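Local coordinates for glycosyl hydrolases family 31 family protein (Aspergillus niger, PDB 6DRU) that hydrolyses xyloglucan oligosaccharides, releasing alpha-xylose from the non-reducing terminal glucose, as a family 31 glycoside hydrolase, at residues A[35-40]-A[126-131]; A[168-173]-A[194-199]; A[226-231]-A[620-625]; A[365-370]-A[440-445]. All coordinates share one frame; numbering follows the deposited sequence.

Interaction 1: A[35-40]-A[126-131]; sequences PFRPPS and YYWPGP
Pro35, the last residue of strand 28-35, packs its ring against Tyr126 and Trp128. Pro35 CG lies over one face of the tyrosine, 3.9 Å from the centroid of the Tyr126 ring and 17° off the ring normal, a clear CH-pi contact. Pro35 CD sits 3.7 Å from Tyr126 CE1, while Pro35 CG also reaches Trp128 CZ2 at 3.8 Å. Tyr126 OH plays no part in this; it is hydrogen-bonded to Glu17. The chain then reverses at Phe36, where a tight turn with positive phi is closed by a bond from Arg37 N to Pro35 O (2.7 Å), the geometry of a classic gamma turn. Phe36 turns its ring edge to the indole, its CD2 standing 4.1 Å from Trp128 CZ2, and stacks on Phe16. Arg37 comes last. The bend at chi2 (82°) turns CD of Arg37 back; Phe36 CB lies against one face of the guanidinium, whose plane is 70° from that of the Trp128 ring. Arg37 NH1 approaches Trp128 NE1 to 3.2 Å, but both are donors and no bond joins them: NE1 gives its hydrogen to Ala133 O, and NH2 of the arginine bonds to Asn426 and Gly430 of the second subunit. A proline and two aromatic residues thus join the eight-stranded sheet that holds strand 28-35 to the edge strand 124-127 of a five-stranded one, an arrangement consistent with the N-terminal beta-sandwich region of GH31 enzymes, here running directly into a subunit interface.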
# COMPACT_ATOMS: atom_id res chain seq x y z
N PRO A 35 -5.20 -12.53 13.80
CA PRO A 35 -6.56 -12.01 13.56
C PRO A 35 -7.22 -12.60 12.32
O PRO A 35 -6.60 -12.68 11.25
CB PRO A 35 -6.32 -10.51 13.41
CG PRO A 35 -4.95 -10.42 12.81
CD PRO A 35 -4.16 -11.61 13.30
N PHE A 36 -8.49 -13.01 12.47
CA PHE A 36 -9.34 -13.47 11.38
C PHE A 36 -8.89 -14.78 10.74
O PHE A 36 -9.56 -15.80 10.89
CB PHE A 36 -9.48 -12.38 10.31
CG PHE A 36 -10.33 -11.21 10.73
CD1 PHE A 36 -11.71 -11.31 10.72
CD2 PHE A 36 -9.75 -10.02 11.12
CE1 PHE A 36 -12.50 -10.24 11.10
CE2 PHE A 36 -10.53 -8.94 11.51
CZ PHE A 36 -11.91 -9.06 11.50
N ARG A 37 -7.75 -14.77 10.02
CA ARG A 37 -7.43 -15.97 9.25
C ARG A 37 -6.49 -16.87 10.03
O ARG A 37 -5.49 -16.38 10.58
CB ARG A 37 -6.79 -15.62 7.90
CG ARG A 37 -7.52 -14.56 7.08
CD ARG A 37 -7.18 -13.14 7.52
NE ARG A 37 -8.06 -12.16 6.88
CZ ARG A 37 -8.10 -10.88 7.21
NH1 ARG A 37 -7.31 -10.41 8.17
NH2 ARG A 37 -8.92 -10.06 6.58
N PRO A 38 -6.76 -18.17 10.06
CA PRO A 38 -5.92 -19.10 10.82
C PRO A 38 -4.54 -19.23 10.18
O PRO A 38 -4.36 -18.87 9.01
CB PRO A 38 -6.70 -20.43 10.74
CG PRO A 38 -8.09 -20.03 10.37
CD PRO A 38 -7.94 -18.83 9.49
N PRO A 39 -3.56 -19.73 10.92
CA PRO A 39 -2.21 -19.86 10.36
C PRO A 39 -2.19 -20.80 9.16
O PRO A 39 -2.84 -21.85 9.16
CB PRO A 39 -1.39 -20.42 11.52
CG PRO A 39 -2.16 -20.06 12.75
CD PRO A 39 -3.60 -20.10 12.35
N SER A 40 -1.43 -20.41 8.13
CA SER A 40 -1.28 -21.25 6.95
C SER A 40 -0.65 -22.59 7.30
O SER A 40 -0.94 -23.60 6.65
CB SER A 40 -0.43 -20.53 5.91
OG SER A 40 -0.76 -19.15 5.83
N TYR A 126 -2.92 -4.68 15.54
CA TYR A 126 -2.86 -5.17 14.17
C TYR A 126 -3.20 -4.04 13.21
O TYR A 126 -4.04 -3.19 13.50
CB TYR A 126 -3.83 -6.34 13.96
CG TYR A 126 -3.64 -7.47 14.94
CD1 TYR A 126 -2.58 -8.35 14.83
CD2 TYR A 126 -4.54 -7.66 15.99
CE1 TYR A 126 -2.41 -9.39 15.73
CE2 TYR A 126 -4.38 -8.69 16.89
CZ TYR A 126 -3.31 -9.55 16.76
OH TYR A 126 -3.15 -10.58 17.66
N TYR A 127 -2.53 -4.04 12.06
CA TYR A 127 -2.69 -2.99 11.07
C TYR A 127 -2.51 -3.59 9.68
O TYR A 127 -1.55 -4.33 9.45
CB TYR A 127 -1.68 -1.86 11.31
CG TYR A 127 -1.60 -0.83 10.21
CD1 TYR A 127 -2.55 0.17 10.09
CD2 TYR A 127 -0.54 -0.85 9.30
CE1 TYR A 127 -2.47 1.12 9.09
CE2 TYR A 127 -0.45 0.10 8.30
CZ TYR A 127 -1.42 1.08 8.19
OH TYR A 127 -1.32 2.02 7.19
N TRP A 128 -3.44 -3.28 8.77
CA TRP A 128 -3.42 -3.84 7.42
C TRP A 128 -3.00 -2.77 6.43
O TRP A 128 -3.80 -1.88 6.10
CB TRP A 128 -4.79 -4.41 7.06
CG TRP A 128 -5.08 -5.73 7.70
CD1 TRP A 128 -4.80 -6.97 7.19
CD2 TRP A 128 -5.69 -5.95 8.98
NE1 TRP A 128 -5.21 -7.94 8.07
CE2 TRP A 128 -5.75 -7.35 9.17
CE3 TRP A 128 -6.19 -5.11 9.97
CZ2 TRP A 128 -6.29 -7.92 10.32
CZ3 TRP A 128 -6.73 -5.68 11.11
CH2 TRP A 128 -6.77 -7.07 11.28
N PRO A 129 -1.77 -2.81 5.92
CA PRO A 129 -1.31 -1.75 5.01
C PRO A 129 -1.63 -2.03 3.55
O PRO A 129 -1.70 -1.10 2.74
CB PRO A 129 0.20 -1.73 5.25
CG PRO A 129 0.52 -3.16 5.58
CD PRO A 129 -0.69 -3.74 6.29
N GLY A 130 -1.82 -3.30 3.20
CA GLY A 130 -2.04 -3.68 1.82
C GLY A 130 -3.46 -4.12 1.55
O GLY A 130 -4.31 -4.20 2.45
N PRO A 131 -3.76 -4.43 0.29
CA PRO A 131 -5.11 -4.90 -0.05
C PRO A 131 -5.40 -6.32 0.40
O PRO A 131 -6.57 -6.70 0.48
CB PRO A 131 -5.15 -4.79 -1.58
CG PRO A 131 -3.72 -4.99 -1.98
CD PRO A 131 -2.89 -4.36 -0.90

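Interaction 2: A[168-173]-A[194-199]; sequences DMVNFN and PAEGRM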
# COMPACT_ATOMS: atom_id res chain seq x y z
N ASP A 168 16.68 -1.81 15.51
CA ASP A 168 15.99 -2.13 14.27
C ASP A 168 16.39 -3.52 13.79
O ASP A 168 17.57 -3.89 13.84
CB ASP A 168 16.32 -1.09 13.20
CG ASP A 168 16.12 0.33 13.69
OD1 ASP A 168 15.03 0.63 14.22
OD2 ASP A 168 17.06 1.14 13.56
N MET A 169 15.42 -4.28 13.31
CA MET A 169 15.67 -5.64 12.83
C MET A 169 15.88 -5.63 11.32
O MET A 169 15.08 -6.16 10.54
CB MET A 169 14.54 -6.57 13.25
CG MET A 169 14.55 -6.91 14.73
SD MET A 169 13.50 -8.32 15.10
CE MET A 169 11.96 -7.50 15.47
N VAL A 170 16.98 -5.02 10.91
CA VAL A 170 17.42 -4.99 9.52
C VAL A 170 18.92 -5.24 9.51
O VAL A 170 19.68 -4.54 10.19
CB VAL A 170 17.05 -3.67 8.81
CG1 VAL A 170 17.41 -2.47 9.67
CG2 VAL A 170 17.74 -3.59 7.46
N ASN A 171 19.35 -6.24 8.75
CA ASN A 171 20.73 -6.69 8.80
C ASN A 171 21.63 -5.85 7.91
O ASN A 171 21.25 -5.45 6.81
CB ASN A 171 20.83 -8.16 8.37
CG ASN A 171 20.12 -9.09 9.34
OD1 ASN A 171 19.68 -8.68 10.41
ND2 ASN A 171 20.01 -10.36 8.96
N PHE A 172 22.84 -5.57 8.40
CA PHE A 172 23.91 -5.01 7.59
C PHE A 172 25.24 -5.32 8.28
O PHE A 172 25.27 -5.94 9.35
CB PHE A 172 23.72 -3.51 7.34
CG PHE A 172 23.58 -2.68 8.58
CD1 PHE A 172 24.69 -2.24 9.27
CD2 PHE A 172 22.32 -2.31 9.04
CE1 PHE A 172 24.56 -1.46 10.41
CE2 PHE A 172 22.18 -1.53 10.17
CZ PHE A 172 23.30 -1.11 10.86
N ASN A 173 26.33 -4.90 7.64
CA ASN A 173 27.68 -5.24 8.08
C ASN A 173 27.89 -4.93 9.56
O ASN A 173 27.75 -3.78 9.98
CB ASN A 173 28.70 -4.48 7.22
CG ASN A 173 30.09 -5.09 7.27
OD1 ASN A 173 30.51 -5.63 8.29
ND2 ASN A 173 30.80 -5.01 6.15
N PRO A 194 10.37 -14.17 11.53
CA PRO A 194 11.37 -13.85 10.50
C PRO A 194 11.20 -12.48 9.85
O PRO A 194 12.00 -12.13 8.97
CB PRO A 194 11.14 -14.96 9.48
CG PRO A 194 9.68 -15.22 9.55
CD PRO A 194 9.28 -15.00 11.00
N ALA A 195 10.19 -11.71 10.24
CA ALA A 195 9.92 -10.43 9.61
C ALA A 195 10.84 -9.35 10.16
O ALA A 195 11.23 -9.37 11.33
CB ALA A 195 8.46 -10.02 9.81
N GLU A 196 11.19 -8.40 9.30
CA GLU A 196 11.89 -7.22 9.76
C GLU A 196 10.98 -6.39 10.66
O GLU A 196 9.75 -6.45 10.57
CB GLU A 196 12.37 -6.37 8.58
CG GLU A 196 13.48 -7.02 7.76
CD GLU A 196 14.13 -6.06 6.79
OE1 GLU A 196 13.55 -4.99 6.53
OE2 GLU A 196 15.23 -6.37 6.29
N GLY A 197 11.60 -5.61 11.54
CA GLY A 197 10.81 -4.82 12.47
C GLY A 197 11.62 -3.96 13.41
O GLY A 197 12.50 -3.20 12.98
N ARG A 198 11.34 -4.08 14.70
CA ARG A 198 11.83 -3.11 15.67
C ARG A 198 11.83 -3.74 17.05
O ARG A 198 10.91 -4.48 17.41
CB ARG A 198 10.96 -1.85 15.65
CG ARG A 198 11.52 -0.65 16.36
CD ARG A 198 10.39 0.33 16.65
NE ARG A 198 9.47 0.44 15.52
CZ ARG A 198 8.19 0.76 15.64
NH1 ARG A 198 7.66 0.99 16.83
NH2 ARG A 198 7.42 0.83 14.56
N MET A 199 12.87 -3.44 17.83
CA MET A 199 12.96 -3.83 19.23
C MET A 199 13.01 -2.56 20.06
O MET A 199 13.96 -1.77 19.94
CB MET A 199 14.19 -4.70 19.49
CG MET A 199 13.98 -6.18 19.28
SD MET A 199 15.46 -7.15 19.63
CE MET A 199 16.28 -7.16 18.04
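Met169 and Gly197 are joined by the one hydrogen bond that crosses between 168-173 and 194-199. Met169 N donates to Gly197 O at 3.1 Å, almost straight at the hydrogen (173°), although the donor stands well above the carbonyl plane. Next to it, Asp168 and Arg198 form an antiparallel non-hydrogen-bonded pair, with 4.5 Å between Asp168 CA and Arg198 CA. Met169 is the centre of an inverse gamma turn, closed by a weak bond from Val170 N to Asp168 O, and the chain swings off the sheet. The turn directs Met169 O at Glu196, whose CA makes a C-H...O contact with it at 3.5 Å; the CG of Glu196 rests against the same oxygen.

Apolar packing is led by the two methionines, whose side chains cross at about a right angle. Met199 CE touches Met169 CG at 3.7 Å. The bend at chi3 (-92°) turns Met169 CE back to the neighbouring backbone, 3.6 Å from Arg198 N. Pro179 packs against both methionines.

The charged groups look elsewhere. Although Asp168 and Arg198 are paired in the sheet, Asp168 OD1 and Arg198 NE are 5.7 Å apart; the aspartate forms a salt bridge with Arg205 of the third subunit, and the arginine with Glu200. Glu196 OE2 takes a hydrogen bond from Gln432. Backbone bonding and methionine packing therefore fasten the edge strand 166-168 to strand 197-201, while the charged ends serve other neighbours, including a subunit interface.

Interaction 3: A[226-231]-A[620-625]; sequences GDYDTL and DFEKTD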
# COMPACT_ATOMS: atom_id res chain seq x y z
N GLY A 226 19.61 -14.49 39.14
CA GLY A 226 21.03 -14.76 39.15
C GLY A 226 21.45 -16.01 38.42
O GLY A 226 22.66 -16.20 38.20
N ASP A 227 20.51 -16.86 38.03
CA ASP A 227 20.83 -18.16 37.44
C ASP A 227 20.69 -18.07 35.92
O ASP A 227 19.75 -18.56 35.30
CB ASP A 227 19.93 -19.24 38.04
CG ASP A 227 20.34 -20.64 37.64
OD1 ASP A 227 20.82 -20.82 36.50
OD2 ASP A 227 20.18 -21.56 38.47
N TYR A 228 21.68 -17.40 35.31
CA TYR A 228 21.67 -17.20 33.87
C TYR A 228 22.09 -18.44 33.09
O TYR A 228 21.72 -18.56 31.92
CB TYR A 228 22.60 -16.03 33.50
CG TYR A 228 22.14 -14.70 34.04
CD1 TYR A 228 22.58 -14.24 35.27
CD2 TYR A 228 21.25 -13.91 33.32
CE1 TYR A 228 22.15 -13.02 35.77
CE2 TYR A 228 20.82 -12.69 33.81
CZ TYR A 228 21.28 -12.25 35.04
OH TYR A 228 20.85 -11.04 35.53
N ASP A 229 22.84 -19.35 33.71
CA ASP A 229 23.22 -20.57 33.02
C ASP A 229 22.01 -21.42 32.69
O ASP A 229 22.00 -22.13 31.67
CB ASP A 229 24.22 -21.36 33.87
CG ASP A 229 25.57 -20.69 33.97
OD1 ASP A 229 25.99 -20.06 32.97
OD2 ASP A 229 26.21 -20.78 35.04
N THR A 230 20.97 -21.36 33.52
CA THR A 230 19.74 -22.09 33.23
C THR A 230 18.98 -21.43 32.09
O THR A 230 18.43 -22.12 31.22
CB THR A 230 18.86 -22.18 34.47
OG1 THR A 230 19.57 -22.90 35.50
CG2 THR A 230 17.57 -22.92 34.16
N LEU A 231 18.92 -20.09 32.07
CA LEU A 231 18.28 -19.38 30.97
C LEU A 231 18.89 -19.78 29.63
O LEU A 231 18.18 -20.07 28.67
CB LEU A 231 18.39 -17.87 31.18
CG LEU A 231 17.43 -17.25 32.20
CD1 LEU A 231 17.70 -15.76 32.34
CD2 LEU A 231 15.99 -17.49 31.78
N ASP A 620 28.35 -15.29 36.27
CA ASP A 620 29.08 -16.04 37.29
C ASP A 620 29.17 -15.33 38.64
O ASP A 620 29.43 -16.00 39.64
CB ASP A 620 30.50 -16.36 36.81
CG ASP A 620 30.54 -17.55 35.87
OD1 ASP A 620 29.74 -18.49 36.06
OD2 ASP A 620 31.39 -17.55 34.95
N PHE A 621 28.97 -14.01 38.69
CA PHE A 621 29.20 -13.27 39.93
C PHE A 621 28.09 -12.29 40.27
O PHE A 621 28.31 -11.38 41.08
CB PHE A 621 30.54 -12.53 39.87
CG PHE A 621 31.70 -13.38 39.41
CD1 PHE A 621 32.22 -14.37 40.22
CD2 PHE A 621 32.27 -13.17 38.16
CE1 PHE A 621 33.29 -15.15 39.79
CE2 PHE A 621 33.34 -13.94 37.73
CZ PHE A 621 33.84 -14.93 38.55
N GLU A 622 26.90 -12.42 39.67
CA GLU A 622 25.79 -11.59 40.11
C GLU A 622 25.25 -12.07 41.45
O GLU A 622 24.95 -11.26 42.33
CB GLU A 622 24.67 -11.56 39.08
CG GLU A 622 23.67 -10.44 39.35
CD GLU A 622 22.36 -10.62 38.61
OE1 GLU A 622 21.58 -11.51 39.01
OE2 GLU A 622 22.10 -9.86 37.65
N LYS A 623 25.11 -13.39 41.61
CA LYS A 623 24.72 -13.94 42.90
C LYS A 623 25.71 -13.55 43.99
O LYS A 623 25.32 -13.31 45.14
CB LYS A 623 24.61 -15.46 42.81
CG LYS A 623 23.40 -15.98 42.07
CD LYS A 623 23.59 -17.45 41.70
CE LYS A 623 22.27 -18.19 41.59
NZ LYS A 623 22.47 -19.62 41.22
N THR A 624 26.99 -13.48 43.65
CA THR A 624 28.04 -13.23 44.65
C THR A 624 28.31 -11.74 44.84
O THR A 624 27.94 -11.16 45.86
CB THR A 624 29.33 -13.95 44.27
OG1 THR A 624 29.09 -15.36 44.19
CG2 THR A 624 30.34 -13.70 45.35
N ASP A 625 28.97 -11.13 43.87
CA ASP A 625 29.44 -9.76 44.00
C ASP A 625 28.27 -8.78 43.92
O ASP A 625 27.65 -8.67 42.85
CB ASP A 625 30.47 -9.45 42.92
CG ASP A 625 31.32 -8.24 43.26
OD1 ASP A 625 30.76 -7.25 43.78
OD2 ASP A 625 32.54 -8.28 42.99
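In the pair Tyr228 and Glu622, CG of Glu622 is anti to its backbone N (chi1 -166°), whereas CG of Tyr228 lies anti to the carbonyl carbon (chi1 -65°). Beyond CG the Glu622 chain is extended and carries its carboxylate to the Tyr228 hydroxyl. The two side chains cross at about a right angle, with ring and carboxylate planes 71° apart. Tyr228 OH donates to Glu622 OE2 at 2.7 Å, reaching it from above the carboxylate plane. Glu622 OE1 stays close to the plane of the ring at its edge and comes within 3.3 Å of Gly226 CA. Tyr228 is also held edge-to-face by Tyr618.

Behind this bond lies the start of helix 228-239. Asp227 is its N-cap: OD1 accepts from Thr230 N at 3.0 Å and from Thr230 OG1 at 2.6 Å, both donors coming from the same face of the carboxylate. These bonds cap the first turn of the helix, which follows strand 216-222 and here faces 620-625, part of the C-terminal domain of the family 31 enzymes.

Lys623 runs extended across the glycine, its CD 3.8 Å from Gly226 O. Farther out it lies side by side with the Asp227 side chain, pointing the same way, but Lys623 NZ and Asp227 OD2 are 4.1 Å apart, beyond salt-bridge distance. At the second residue of the helix, Asp229 OD2 lies 4.3 Å from Asp620 OD1, two like charges. Arg615 forms salt bridges with both carboxylates and probably offsets their repulsion.

Interaction 4: A[365-370]-A[440-445]; sequences YDSTNP and PWAHQQ. With GOL (glycerol), chain P.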
# COMPACT_ATOMS: atom_id res chain seq x y z
N TYR A 365 21.39 -14.62 -4.86
CA TYR A 365 20.71 -15.89 -4.97
C TYR A 365 19.75 -16.07 -3.79
O TYR A 365 19.91 -15.46 -2.73
CB TYR A 365 21.71 -17.05 -5.03
CG TYR A 365 21.99 -17.74 -3.71
CD1 TYR A 365 21.64 -19.07 -3.53
CD2 TYR A 365 22.58 -17.06 -2.65
CE1 TYR A 365 21.88 -19.71 -2.33
CE2 TYR A 365 22.83 -17.69 -1.45
CZ TYR A 365 22.47 -19.02 -1.29
OH TYR A 365 22.71 -19.67 -0.10
N ASP A 366 18.74 -16.91 -3.99
CA ASP A 366 17.66 -17.05 -3.01
C ASP A 366 17.99 -18.19 -2.06
O ASP A 366 17.73 -19.36 -2.35
CB ASP A 366 16.33 -17.29 -3.73
CG ASP A 366 15.14 -17.22 -2.79
OD1 ASP A 366 15.33 -16.83 -1.62
OD2 ASP A 366 14.02 -17.55 -3.22
N SER A 367 18.57 -17.85 -0.90
CA SER A 367 18.90 -18.87 0.08
C SER A 367 17.65 -19.51 0.69
O SER A 367 17.74 -20.62 1.23
CB SER A 367 19.77 -18.28 1.19
OG SER A 367 19.07 -17.31 1.94
N THR A 368 16.50 -18.84 0.63
CA THR A 368 15.26 -19.43 1.11
C THR A 368 14.69 -20.46 0.14
O THR A 368 13.81 -21.23 0.53
CB THR A 368 14.22 -18.35 1.39
OG1 THR A 368 13.74 -17.81 0.15
CG2 THR A 368 14.83 -17.22 2.21
N ASN A 369 15.16 -20.46 -1.10
CA ASN A 369 14.72 -21.45 -2.09
C ASN A 369 15.54 -22.72 -1.92
O ASN A 369 16.76 -22.69 -2.10
CB ASN A 369 14.89 -20.89 -3.50
CG ASN A 369 14.27 -21.78 -4.57
OD1 ASN A 369 14.13 -22.99 -4.40
ND2 ASN A 369 13.91 -21.17 -5.70
N PRO A 370 14.92 -23.85 -1.56
CA PRO A 370 15.70 -25.09 -1.39
C PRO A 370 16.42 -25.53 -2.64
O PRO A 370 17.53 -26.07 -2.56
CB PRO A 370 14.64 -26.11 -0.95
CG PRO A 370 13.53 -25.28 -0.38
CD PRO A 370 13.50 -24.03 -1.20
N PRO A 440 20.30 -14.84 6.01
CA PRO A 440 21.61 -15.37 6.43
C PRO A 440 21.51 -16.69 7.16
O PRO A 440 22.43 -17.51 7.07
CB PRO A 440 22.16 -14.26 7.33
CG PRO A 440 20.95 -13.60 7.88
CD PRO A 440 19.93 -13.64 6.78
N TRP A 441 20.41 -16.91 7.89
CA TRP A 441 20.20 -18.19 8.56
C TRP A 441 20.09 -19.32 7.54
O TRP A 441 20.68 -20.39 7.72
CB TRP A 441 18.94 -18.11 9.42
CG TRP A 441 18.72 -19.25 10.37
CD1 TRP A 441 19.06 -19.29 11.69
CD2 TRP A 441 18.10 -20.50 10.07
NE1 TRP A 441 18.68 -20.50 12.23
CE2 TRP A 441 18.09 -21.26 11.26
CE3 TRP A 441 17.54 -21.06 8.91
CZ2 TRP A 441 17.55 -22.54 11.32
CZ3 TRP A 441 17.01 -22.33 8.97
CH2 TRP A 441 17.02 -23.06 10.17
N ALA A 442 19.34 -19.09 6.46
CA ALA A 442 19.22 -20.10 5.41
C ALA A 442 20.50 -20.23 4.59
O ALA A 442 20.72 -21.28 3.98
CB ALA A 442 18.04 -19.76 4.49
N HIS A 443 21.33 -19.19 4.56
CA HIS A 443 22.62 -19.30 3.88
C HIS A 443 23.57 -20.21 4.65
O HIS A 443 24.26 -21.04 4.05
CB HIS A 443 23.23 -17.91 3.68
CG HIS A 443 24.34 -17.87 2.68
ND1 HIS A 443 24.25 -18.49 1.45
CD2 HIS A 443 25.56 -17.28 2.71
CE1 HIS A 443 25.37 -18.29 0.78
NE2 HIS A 443 26.18 -17.55 1.52
N GLN A 444 23.62 -20.06 5.98
CA GLN A 444 24.34 -21.02 6.80
C GLN A 444 23.79 -22.42 6.59
O GLN A 444 24.55 -23.39 6.48
CB GLN A 444 24.25 -20.64 8.28
CG GLN A 444 24.81 -19.28 8.63
CD GLN A 444 24.69 -18.97 10.11
OE1 GLN A 444 23.63 -18.57 10.59
NE2 GLN A 444 25.77 -19.18 10.85
N GLN A 445 22.46 -22.55 6.54
CA GLN A 445 21.82 -23.84 6.35
C GLN A 445 22.24 -24.50 5.04
O GLN A 445 22.33 -25.73 4.97
CB GLN A 445 20.30 -23.67 6.41
CG GLN A 445 19.50 -24.93 6.14
CD GLN A 445 18.02 -24.66 5.96
OE1 GLN A 445 17.63 -23.58 5.53
NE2 GLN A 445 17.19 -25.64 6.29
C1 GOL P . 11.97 -22.36 4.05
O1 GOL P . 11.63 -23.34 3.12
C2 GOL P . 13.50 -22.42 4.19
O2 GOL P . 14.09 -23.08 3.12
C3 GOL P . 13.75 -23.14 5.54
O3 GOL P . 15.13 -23.10 5.77
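Tyr365 and His443 supply the polar link between 365-370 and helix 439-455. Tyr365 OH and His443 ND1 are hydrogen-bonded, with either able to be the donor; the modelled 2.5 Å between Tyr365 OH and His443 ND1 is unusually short, and its exact value is doubtful at this resolution. CG of His443, anti to its backbone N (chi1 -164°), takes the ring to the Tyr365 side, about 8 Å from the side chain of the active-site Asp395. The two rings meet rim to rim, their planes 63° apart and neither over the face of the other. Within the type I turn from Asp366 to Asn369, Thr368 OG1 donates to Asp366 OD1 at 2.6 Å, on the syn side of the carboxylate and somewhat out of its plane.

A glycerol, probably from the crystallisation liquor, sits between the two segments. Its O2 donates to Thr368 O at 3.2 Å, and Gln445 NE2 reaches the glycerol O3 weakly at 3.3 Å; Arg373 also bonds to it.

Van der Waals packing completes the contact. Ala442 CB rests on the turn, 3.4 Å from Ser367 O and 3.7 Å from Ser367 OG, and that hydroxyl bonds to Tyr439 O.

All of this belongs to the TIM-barrel domain. The 365-370 loop leads from strand 360-364 into helix 370-385 and packs on helix 439-455, while Leu376 of helix 370-385 touches both Tyr365 and His443.

In the fold
Interactions 1 and 2 reach the same five-stranded sheet at its two outermost strands, 124-127 and 166-168, and both touch the third subunit; one is aromatic and proline packing, the other, only partly buried, backbone bonding and methionine packing. Interactions 1 and 4 are both buried contacts, interaction 4 the more completely, but it lies in the barrel domain and turns on a tyrosine-histidine bond. Interactions 2 and 4 touch each other, Asn171 ND2 lying 3.5 Å from Pro440 CG. Interaction 3, partly buried and rich in charge, is across the chain's centre from interaction 4, which is nested in the long loop it closes, and no other subunit touches either.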